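Local coordinates for glycosyl hydrolases family 31 family protein (Aspergillus niger, PDB 6DRU) that hydrolyses xyloglucan oligosaccharides, releasing alpha-xylose from the glucose at their non-reducing end, at residues Phe550-Arg555 and Tyr643-Arg648; Tyr593-Tyr598 and Glu711-Asn716. One frame throughout, in Å; residues are numbered along the deposited sequence.

Contact 1. Residues Phe550-Arg555 and Tyr643-Arg648; sequences FLPFMR and YMFGPR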
loop_
_atom_site.group_PDB
_atom_site.type_symbol
_atom_site.label_atom_id
_atom_site.label_comp_id
_atom_site.label_asym_id
_atom_site.label_seq_id
_atom_site.Cartn_x
_atom_site.Cartn_y
_atom_site.Cartn_z
ATOM N N PHE A 550 -22.471 -43.435 14.183
ATOM C CA PHE A 550 -23.526 -42.464 14.438
ATOM C C PHE A 550 -23.078 -41.068 14.022
ATOM O O PHE A 550 -23.189 -40.109 14.792
ATOM C CB PHE A 550 -23.929 -42.511 15.912
ATOM C CG PHE A 550 -24.339 -43.880 16.374
ATOM C CD1 PHE A 550 -25.654 -44.299 16.257
ATOM C CD2 PHE A 550 -23.406 -44.756 16.908
ATOM C CE1 PHE A 550 -26.033 -45.559 16.671
ATOM C CE2 PHE A 550 -23.779 -46.018 17.324
ATOM C CZ PHE A 550 -25.094 -46.421 17.206
ATOM N N LEU A 551 -22.574 -40.956 12.802
ATOM C CA LEU A 551 -22.178 -39.711 12.165
ATOM C C LEU A 551 -22.802 -39.662 10.782
ATOM O O LEU A 551 -23.214 -40.696 10.244
ATOM C CB LEU A 551 -20.651 -39.595 12.055
ATOM C CG LEU A 551 -19.897 -39.250 13.336
ATOM C CD1 LEU A 551 -18.400 -39.261 13.090
ATOM C CD2 LEU A 551 -20.348 -37.896 13.857
ATOM N N PRO A 552 -22.918 -38.468 10.188
ATOM C CA PRO A 552 -23.545 -38.375 8.859
ATOM C C PRO A 552 -22.927 -39.299 7.827
ATOM O O PRO A 552 -23.644 -39.817 6.962
ATOM C CB PRO A 552 -23.350 -36.899 8.493
ATOM C CG PRO A 552 -23.358 -36.204 9.809
ATOM C CD PRO A 552 -22.640 -37.134 10.754
ATOM N N PHE A 553 -21.620 -39.538 7.901
ATOM C CA PHE A 553 -20.954 -40.497 7.033
ATOM C C PHE A 553 -19.947 -41.285 7.853
ATOM O O PHE A 553 -19.158 -40.702 8.600
ATOM C CB PHE A 553 -20.259 -39.802 5.854
ATOM C CG PHE A 553 -21.214 -39.189 4.868
ATOM C CD1 PHE A 553 -21.729 -39.942 3.824
ATOM C CD2 PHE A 553 -21.601 -37.864 4.988
ATOM C CE1 PHE A 553 -22.614 -39.384 2.917
ATOM C CE2 PHE A 553 -22.483 -37.302 4.084
ATOM C CZ PHE A 553 -22.990 -38.062 3.048
ATOM N N MET A 554 -19.983 -42.607 7.719
ATOM C CA MET A 554 -19.078 -43.495 8.436
ATOM C C MET A 554 -17.897 -43.817 7.527
ATOM O O MET A 554 -18.050 -44.528 6.528
ATOM C CB MET A 554 -19.798 -44.768 8.874
ATOM C CG MET A 554 -18.976 -45.658 9.789
ATOM S SD MET A 554 -19.665 -47.314 9.953
ATOM C CE MET A 554 -18.492 -48.053 11.084
ATOM N N ARG A 555 -16.724 -43.290 7.869
ATOM C CA ARG A 555 -15.526 -43.487 7.064
ATOM C C ARG A 555 -14.319 -43.617 7.978
ATOM O O ARG A 555 -14.160 -42.834 8.921
ATOM C CB ARG A 555 -15.321 -42.335 6.072
ATOM C CG ARG A 555 -13.886 -42.182 5.582
ATOM C CD ARG A 555 -13.759 -41.068 4.551
ATOM N NE ARG A 555 -12.383 -40.594 4.415
ATOM C CZ ARG A 555 -11.845 -39.653 5.184
ATOM N NH1 ARG A 555 -12.573 -39.091 6.138
ATOM N NH2 ARG A 555 -10.586 -39.272 5.004
ATOM N N TYR A 643 -24.768 -35.343 21.597
ATOM C CA TYR A 643 -25.584 -34.754 20.547
ATOM C C TYR A 643 -26.699 -35.718 20.180
ATOM O O TYR A 643 -26.637 -36.914 20.474
ATOM C CB TYR A 643 -24.751 -34.420 19.306
ATOM C CG TYR A 643 -24.151 -35.629 18.623
ATOM C CD1 TYR A 643 -22.953 -36.176 19.063
ATOM C CD2 TYR A 643 -24.781 -36.217 17.532
ATOM C CE1 TYR A 643 -22.401 -37.278 18.441
ATOM C CE2 TYR A 643 -24.237 -37.319 16.904
ATOM C CZ TYR A 643 -23.046 -37.845 17.362
ATOM O OH TYR A 643 -22.497 -38.943 16.739
ATOM N N MET A 644 -27.720 -35.175 19.525
ATOM C CA MET A 644 -28.800 -35.975 18.968
ATOM C C MET A 644 -28.466 -36.294 17.515
ATOM O O MET A 644 -28.380 -35.386 16.681
ATOM C CB MET A 644 -30.133 -35.235 19.073
ATOM C CG MET A 644 -30.656 -35.090 20.500
ATOM S SD MET A 644 -31.307 -36.612 21.222
ATOM C CE MET A 644 -32.737 -36.910 20.184
ATOM N N PHE A 645 -28.270 -37.575 17.216
ATOM C CA PHE A 645 -28.062 -38.027 15.841
ATOM C C PHE A 645 -29.426 -38.373 15.263
ATOM O O PHE A 645 -29.955 -39.462 15.490
ATOM C CB PHE A 645 -27.110 -39.216 15.797
ATOM C CG PHE A 645 -26.740 -39.637 14.409
ATOM C CD1 PHE A 645 -26.080 -38.765 13.562
ATOM C CD2 PHE A 645 -27.050 -40.905 13.949
ATOM C CE1 PHE A 645 -25.739 -39.148 12.281
ATOM C CE2 PHE A 645 -26.709 -41.294 12.668
ATOM C CZ PHE A 645 -26.051 -40.415 11.834
ATOM N N GLY A 646 -29.998 -37.438 14.512
ATOM C CA GLY A 646 -31.374 -37.538 14.097
ATOM C C GLY A 646 -32.297 -37.167 15.240
ATOM O O GLY A 646 -31.855 -36.710 16.300
ATOM N N PRO A 647 -33.605 -37.364 15.054
ATOM C CA PRO A 647 -34.565 -36.955 16.089
ATOM C C PRO A 647 -34.702 -37.926 17.250
ATOM O O PRO A 647 -35.310 -37.557 18.264
ATOM C CB PRO A 647 -35.883 -36.849 15.310
ATOM C CG PRO A 647 -35.738 -37.847 14.218
ATOM C CD PRO A 647 -34.278 -37.835 13.830
ATOM N N ARG A 648 -34.156 -39.136 17.157
ATOM C CA ARG A 648 -34.424 -40.162 18.158
ATOM C C ARG A 648 -33.199 -40.639 18.924
ATOM O O ARG A 648 -33.346 -41.064 20.071
ATOM C CB ARG A 648 -35.099 -41.381 17.507
ATOM C CG ARG A 648 -36.360 -41.051 16.724
ATOM C CD ARG A 648 -37.565 -40.906 17.642
ATOM N NE ARG A 648 -38.743 -40.409 16.935
ATOM C CZ ARG A 648 -39.796 -41.157 16.618
ATOM N NH1 ARG A 648 -39.825 -42.439 16.953
ATOM N NH2 ARG A 648 -40.825 -40.621 15.975
#

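Contact 2. Residues Tyr593-Tyr598 and Glu711-Asn716; sequences YQLGAY and ELLSGN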
loop_
_atom_site.group_PDB
_atom_site.type_symbol
_atom_site.label_atom_id
_atom_site.label_comp_id
_atom_site.label_asym_id
_atom_site.label_seq_id
_atom_site.Cartn_x
_atom_site.Cartn_y
_atom_site.Cartn_z
ATOM N N TYR A 593 -25.299 -50.387 8.386
ATOM C CA TYR A 593 -26.244 -50.741 7.331
ATOM C C TYR A 593 -27.644 -50.970 7.885
ATOM O O TYR A 593 -28.631 -50.767 7.170
ATOM C CB TYR A 593 -25.761 -51.981 6.578
ATOM C CG TYR A 593 -24.556 -51.723 5.705
ATOM C CD1 TYR A 593 -24.688 -51.066 4.490
ATOM C CD2 TYR A 593 -23.288 -52.132 6.095
ATOM C CE1 TYR A 593 -23.593 -50.822 3.686
ATOM C CE2 TYR A 593 -22.185 -51.892 5.299
ATOM C CZ TYR A 593 -22.344 -51.237 4.094
ATOM O OH TYR A 593 -21.252 -50.994 3.291
ATOM N N GLN A 594 -27.752 -51.391 9.148
ATOM C CA GLN A 594 -29.066 -51.573 9.755
ATOM C C GLN A 594 -29.764 -50.239 9.986
ATOM O O GLN A 594 -30.999 -50.181 10.007
ATOM C CB GLN A 594 -28.936 -52.345 11.067
ATOM C CG GLN A 594 -30.257 -52.858 11.621
ATOM C CD GLN A 594 -30.082 -53.635 12.912
ATOM O OE1 GLN A 594 -28.960 -53.854 13.372
ATOM N NE2 GLN A 594 -31.193 -54.059 13.502
ATOM N N LEU A 595 -28.997 -49.163 10.153
ATOM C CA LEU A 595 -29.541 -47.825 10.327
ATOM C C LEU A 595 -29.805 -47.122 8.999
ATOM O O LEU A 595 -29.994 -45.901 8.983
ATOM C CB LEU A 595 -28.596 -46.980 11.186
ATOM C CG LEU A 595 -28.467 -47.366 12.661
ATOM C CD1 LEU A 595 -27.127 -46.909 13.223
ATOM C CD2 LEU A 595 -29.619 -46.788 13.471
ATOM N N GLY A 596 -29.822 -47.869 7.889
ATOM C CA GLY A 596 -29.939 -47.242 6.581
ATOM C C GLY A 596 -31.241 -46.486 6.388
ATOM O O GLY A 596 -31.252 -45.387 5.829
ATOM N N ALA A 597 -32.355 -47.066 6.841
ATOM C CA ALA A 597 -33.637 -46.378 6.728
ATOM C C ALA A 597 -33.651 -45.106 7.565
ATOM O O ALA A 597 -34.165 -44.069 7.129
ATOM C CB ALA A 597 -34.774 -47.311 7.144
ATOM N N TYR A 598 -33.095 -45.171 8.777
ATOM C CA TYR A 598 -33.008 -43.988 9.626
ATOM C C TYR A 598 -32.100 -42.932 9.008
ATOM O O TYR A 598 -32.411 -41.736 9.042
ATOM C CB TYR A 598 -32.504 -44.391 11.010
ATOM C CG TYR A 598 -32.530 -43.295 12.047
ATOM C CD1 TYR A 598 -33.729 -42.865 12.603
ATOM C CD2 TYR A 598 -31.354 -42.708 12.491
ATOM C CE1 TYR A 598 -33.754 -41.872 13.561
ATOM C CE2 TYR A 598 -31.369 -41.715 13.449
ATOM C CZ TYR A 598 -32.571 -41.301 13.981
ATOM O OH TYR A 598 -32.590 -40.312 14.936
ATOM N N GLU A 711 -39.303 -48.434 15.619
ATOM C CA GLU A 711 -39.828 -47.338 14.809
ATOM C C GLU A 711 -38.706 -46.517 14.189
ATOM O O GLU A 711 -38.780 -46.152 13.010
ATOM C CB GLU A 711 -40.704 -46.411 15.648
ATOM C CG GLU A 711 -41.462 -47.063 16.774
ATOM C CD GLU A 711 -42.130 -46.035 17.667
ATOM O OE1 GLU A 711 -43.208 -45.526 17.292
ATOM O OE2 GLU A 711 -41.561 -45.714 18.731
ATOM N N LEU A 712 -37.665 -46.211 14.968
ATOM C CA LEU A 712 -36.549 -45.444 14.426
ATOM C C LEU A 712 -35.799 -46.235 13.365
ATOM O O LEU A 712 -35.310 -45.653 12.391
ATOM C CB LEU A 712 -35.616 -44.999 15.559
ATOM C CG LEU A 712 -34.542 -45.920 16.144
ATOM C CD1 LEU A 712 -33.223 -45.793 15.394
ATOM C CD2 LEU A 712 -34.345 -45.618 17.622
ATOM N N LEU A 713 -35.713 -47.558 13.524
ATOM C CA LEU A 713 -35.132 -48.391 12.480
ATOM C C LEU A 713 -36.004 -48.437 11.233
ATOM O O LEU A 713 -35.516 -48.816 10.164
ATOM C CB LEU A 713 -34.895 -49.806 13.009
ATOM C CG LEU A 713 -33.457 -50.188 13.366
ATOM C CD1 LEU A 713 -32.879 -49.243 14.402
ATOM C CD2 LEU A 713 -33.398 -51.623 13.862
ATOM N N SER A 714 -37.282 -48.058 11.346
ATOM C CA SER A 714 -38.173 -48.030 10.194
ATOM C C SER A 714 -38.024 -46.760 9.365
ATOM O O SER A 714 -38.375 -46.768 8.180
ATOM C CB SER A 714 -39.629 -48.167 10.644
ATOM O OG SER A 714 -40.132 -46.921 11.096
ATOM N N GLY A 715 -37.511 -45.678 9.956
ATOM C CA GLY A 715 -37.348 -44.412 9.289
ATOM C C GLY A 715 -38.480 -43.425 9.519
ATOM O O GLY A 715 -38.259 -42.212 9.420
ATOM N N ASN A 716 -39.688 -43.913 9.818
ATOM C CA ASN A 716 -40.832 -43.033 10.065
ATOM C C ASN A 716 -40.634 -42.336 11.407
ATOM O O ASN A 716 -41.133 -42.756 12.450
ATOM C CB ASN A 716 -42.146 -43.803 10.032
ATOM C CG ASN A 716 -42.350 -44.555 8.736
ATOM O OD1 ASN A 716 -41.394 -44.835 8.011
ATOM N ND2 ASN A 716 -43.603 -44.861 8.420
#

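Contact 1. Residues Phe550-Arg555 and Tyr643-Arg648
Y643 and F645, two residues apart on strand 643-645, both send their rings against the backbone of F550-P552, one through its hydroxyl and the other through its face. The polar link is the hydrogen bond that Y643 OH donates to F550 O. The carbonyl oxygen lies in the plane of the tyrosine ring, at its edge, and the modelled separation of 2.4 Å is too short to be taken literally at 2.7 Å resolution. The same hydroxyl also takes a hydrogen bond from W547 NE1, so that two partners hold it in a buried setting.

Contact between peptide and ring comes next. CG of F645 stands anti to its backbone N (chi1 -174°), and the ring beyond it spreads beneath the F550-L551 peptide. F550 C sits 3.6 Å above the ring plane over its centre, while L551 N lies at the same height but nearer the rim, which sets the peptide bond nearly parallel to the ring. At the far end F645 CZ approaches L551 O to 3.3 Å; that carbonyl is hydrogen-bonded to R592 NH1.

The apolar contacts are looser. F550 CB lies 4.0 Å from F645 CD2, and the F550 ring itself turns off toward L649, V651 and I701. P552 CD comes as close to F645 CE1, whereas L551 crosses Y643 at about a right angle, its CD2 being 4.4 Å from Y643 CZ.

Chemically, a buried length of loop backbone is met by two aromatic side chains: one supplies a phenol donor to its carbonyl, the other a ring face to its peptide. The arrangement joins the chain leading into barrel strand 554-555 to the C-terminal beta domain without any backbone pairing between them.

Contact 2. Residues Tyr593-Tyr598 and Glu711-Asn716
Y598 OH is gripped from several directions while the ring that carries it packs on L712. The hydroxyl donates to F645 O and accepts from R648 N, with a further, weak hydrogen bond from L649 N. Closer to the backbone, Y598 CD1 comes within 3.2 Å of L712 O. The side chain of L712 reaches the ring as well: its CG is placed between the backbone N and the carbonyl carbon (chi1 82°), and CD1 makes a CH-pi contact over one face, 4.3 Å from the ring centroid and 18° off the normal.

Leucines carry the packing onward. L595 CD2 lies 4.2 Å from CD1 of both L712 and L713, at the break between helix 582-594 and helix 596-609. While CD1 of L713 meets L595 in this way, its other methyl, CD2, meets the amide end of Q594, where NE2 is 3.3 Å away. Q594 is extended beyond CG and crosses L713 obliquely.

Alongside, the small residues let the backbones draw together. A597 CB rests 3.5 Å from L713 O, and the CA atoms of Y598 and G715 are the nearest pair across the segments. G715 turns the chain out of helical geometry with a positive phi (96°), and its CA lies 3.9 Å from A597 O. S714 OG accepts from N716 N at 3.3 Å, an ST turn that spans G715, and G715 O is hydrogen-bonded to S601 OG farther along helix 596-609.

No hydrogen bond joins the two segments directly, and the cohesion therefore comes from methyl, aromatic and carbonyl surfaces fitting together. The polar end of the tyrosine ties this apolar interface to the hairpin connection between strands 643-645 and 649-651.

Overall arrangement
Centred about 12 Å apart on the same side of the chain's centre, the two contacts interleave in sequence: 550-555, 593-598, 643-648, then 711-716. Each of the first two segments, from the TIM-barrel domain, thus pairs with a later one from the C-terminal part. Strand 554-555 pairs with 252-254 in the barrel, strand 643-645 belongs to the antiparallel sheet of the C-terminal domain, and helix 596-609 borders both contacts, touching P552 and F645 in contact 1 and supplying Y598, which links the two, to contact 2. Both lie where barrel elements meet the C-terminal part of the chain, away from the xylose pocket.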